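Local coordinates for 3-dehydroquinate dehydratase (Zymomonas mobilis subsp. mobilis, PDB 6SMF), which probably catalyses the trans-dehydration of 3-dehydroquinate to 3-dehydroshikimate, a step of chorismate biosynthesis, as a type II dehydroquinase that assembles into a dodecamer, at residues A[62-67]-A[89-94]. Sequence-based numbering, arbitrary orientation.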
loop_
_atom_site.group_PDB
_atom_site.type_symbol
_atom_site.label_atom_id
_atom_site.label_comp_id
_atom_site.label_asym_id
_atom_site.label_seq_id
_atom_site.Cartn_x
_atom_site.Cartn_y
_atom_site.Cartn_z
ATOM N N ALA A 62 -8.546 3.233 -31.635
ATOM C CA ALA A 62 -7.910 3.735 -32.874
ATOM C C ALA A 62 -6.390 3.536 -32.803
ATOM O O ALA A 62 -5.814 3.034 -33.764
ATOM C CB ALA A 62 -8.302 5.155 -33.148
ATOM N N LEU A 63 -5.749 3.853 -31.689
ATOM C CA LEU A 63 -4.271 3.719 -31.567
ATOM C C LEU A 63 -3.871 2.256 -31.753
ATOM O O LEU A 63 -2.831 1.984 -32.393
ATOM C CB LEU A 63 -3.825 4.280 -30.224
ATOM C CG LEU A 63 -4.164 5.755 -30.045
ATOM C CD1 LEU A 63 -3.845 6.221 -28.658
ATOM C CD2 LEU A 63 -3.410 6.594 -31.030
ATOM N N ILE A 64 -4.687 1.334 -31.257
ATOM C CA ILE A 64 -4.380 -0.119 -31.372
ATOM C C ILE A 64 -4.539 -0.525 -32.847
ATOM O O ILE A 64 -3.557 -1.104 -33.403
ATOM C CB ILE A 64 -5.246 -0.931 -30.406
ATOM C CG1 ILE A 64 -4.907 -0.575 -28.947
ATOM C CG2 ILE A 64 -5.095 -2.397 -30.685
ATOM C CD1 ILE A 64 -6.036 -0.825 -27.964
ATOM N N ASP A 65 -5.683 -0.193 -33.469
ATOM C CA ASP A 65 -5.922 -0.450 -34.928
ATOM C C ASP A 65 -4.689 0.022 -35.715
ATOM O O ASP A 65 -4.159 -0.734 -36.507
ATOM C CB ASP A 65 -7.168 0.264 -35.478
ATOM C CG ASP A 65 -8.531 -0.067 -34.842
ATOM O OD1 ASP A 65 -8.714 -1.226 -34.320
ATOM O OD2 ASP A 65 -9.415 0.818 -34.954
ATOM N N TRP A 66 -4.203 1.230 -35.428
ATOM C CA TRP A 66 -3.075 1.884 -36.152
ATOM C C TRP A 66 -1.769 1.146 -35.860
ATOM O O TRP A 66 -1.025 0.888 -36.795
ATOM C CB TRP A 66 -2.991 3.390 -35.853
ATOM C CG TRP A 66 -4.161 4.133 -36.409
ATOM C CD1 TRP A 66 -4.940 3.751 -37.465
ATOM C CD2 TRP A 66 -4.691 5.389 -35.971
ATOM N NE1 TRP A 66 -5.940 4.654 -37.682
ATOM C CE2 TRP A 66 -5.796 5.684 -36.803
ATOM C CE3 TRP A 66 -4.349 6.297 -34.968
ATOM C CZ2 TRP A 66 -6.550 6.845 -36.662
ATOM C CZ3 TRP A 66 -5.084 7.458 -34.841
ATOM C CH2 TRP A 66 -6.172 7.722 -35.671
ATOM N N LEU A 67 -1.524 0.745 -34.620
ATOM C CA LEU A 67 -0.330 -0.073 -34.326
ATOM C C LEU A 67 -0.385 -1.331 -35.175
ATOM O O LEU A 67 0.639 -1.668 -35.774
ATOM C CB LEU A 67 -0.284 -0.364 -32.820
ATOM C CG LEU A 67 0.139 0.839 -31.973
ATOM C CD1 LEU A 67 -0.243 0.626 -30.513
ATOM C CD2 LEU A 67 1.648 1.096 -32.133
ATOM N N SER A 89 -3.451 2.265 -20.473
ATOM C CA SER A 89 -3.764 1.262 -21.530
ATOM C C SER A 89 -2.848 0.029 -21.471
ATOM O O SER A 89 -1.810 0.016 -22.105
ATOM C CB SER A 89 -3.794 1.848 -22.901
ATOM O OG SER A 89 -4.347 0.864 -23.773
ATOM N N VAL A 90 -3.304 -1.010 -20.787
ATOM C CA VAL A 90 -2.752 -2.373 -20.915
ATOM C C VAL A 90 -2.918 -2.821 -22.366
ATOM O O VAL A 90 -2.003 -3.505 -22.887
ATOM C CB VAL A 90 -3.426 -3.350 -19.953
ATOM C CG1 VAL A 90 -2.900 -4.758 -20.152
ATOM C CG2 VAL A 90 -3.215 -2.924 -18.498
ATOM N N ALA A 91 -3.986 -2.396 -23.037
ATOM C CA ALA A 91 -4.274 -2.901 -24.397
ATOM C C ALA A 91 -3.234 -2.333 -25.365
ATOM O O ALA A 91 -2.823 -3.117 -26.277
ATOM C CB ALA A 91 -5.685 -2.556 -24.795
ATOM N N ILE A 92 -2.807 -1.061 -25.182
ATOM C CA ILE A 92 -1.731 -0.483 -26.037
ATOM C C ILE A 92 -0.398 -1.171 -25.730
ATOM O O ILE A 92 0.380 -1.402 -26.651
ATOM C CB ILE A 92 -1.668 1.037 -25.914
ATOM C CG1 ILE A 92 -2.820 1.665 -26.700
ATOM C CG2 ILE A 92 -0.340 1.609 -26.384
ATOM C CD1 ILE A 92 -3.100 3.090 -26.259
ATOM N N TYR A 93 -0.161 -1.519 -24.461
ATOM C CA TYR A 93 1.073 -2.218 -24.031
ATOM C C TYR A 93 1.130 -3.542 -24.808
ATOM O O TYR A 93 2.180 -3.875 -25.360
ATOM C CB TYR A 93 1.092 -2.358 -22.505
ATOM C CG TYR A 93 1.988 -3.440 -21.971
ATOM C CD1 TYR A 93 3.304 -3.204 -21.642
ATOM C CD2 TYR A 93 1.502 -4.718 -21.782
ATOM C CE1 TYR A 93 4.131 -4.217 -21.156
ATOM C CE2 TYR A 93 2.298 -5.728 -21.297
ATOM C CZ TYR A 93 3.615 -5.497 -20.978
ATOM O OH TYR A 93 4.278 -6.621 -20.535
ATOM N N ASP A 94 0.012 -4.264 -24.867
ATOM C CA ASP A 94 -0.053 -5.605 -25.502
ATOM C C ASP A 94 0.107 -5.459 -27.023
ATOM O O ASP A 94 0.835 -6.315 -27.617
ATOM C CB ASP A 94 -1.353 -6.304 -25.123
ATOM C CG ASP A 94 -1.223 -7.109 -23.858
ATOM O OD1 ASP A 94 -0.067 -7.448 -23.486
ATOM O OD2 ASP A 94 -2.262 -7.479 -23.312
#
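Aliphatic side chains alone, those of Leu-63, Ile-64, Leu-67, Ala-91 and Ile-92, fill this interface; the two rings, Trp-66 and Tyr-93, stay outside it. Ala-62 O sits 3.2 Å off the plane of the Trp-66 ring, over one face and nearer its margin than its middle, and the ring makes a cation-pi contact with Arg-55; Tyr-93 takes Val-90 O in plane at its edge. Between the helices, Ile-92 has the most surface buried by the facing helix. Its CG1 lies beside its own backbone N (chi1 -76°) and the chain runs on extended, which carries CD1 across to the tip of Leu-63, where it meets CD1 of that leucine at 4.0 Å. The Ile-64 side chain crosses that of Ile-92 at a slant, CG1 to CG1 3.8 Å, and puts its CD1 against CB of Ala-91 at 3.6 Å. One turn on, Leu-67 CD1 reaches CG2 of Ile-92 (4.2 Å), so three residues of 62-67 touch this one isoleucine. Ser-89 N-caps the second helix, its OG accepting from Ile-92 N at 2.8 Å; Glu-60 OE1 also hydrogen-bonds that OG. Asp-94, predicted to bind substrate, forms a salt bridge with Arg-118 of a second subunit. The helix segments run almost exactly parallel, at 3° and 9.7 Å between axes, as successive connections of a flavodoxin-like fold: helix 60-72 leads into strand 77-81 and helix 90-98 follows it. Leu-67 and Ile-92 rest on Val-78 and Leu-80 of that strand, respectively, while helix 122-126 adds Val-123 against Ile-92.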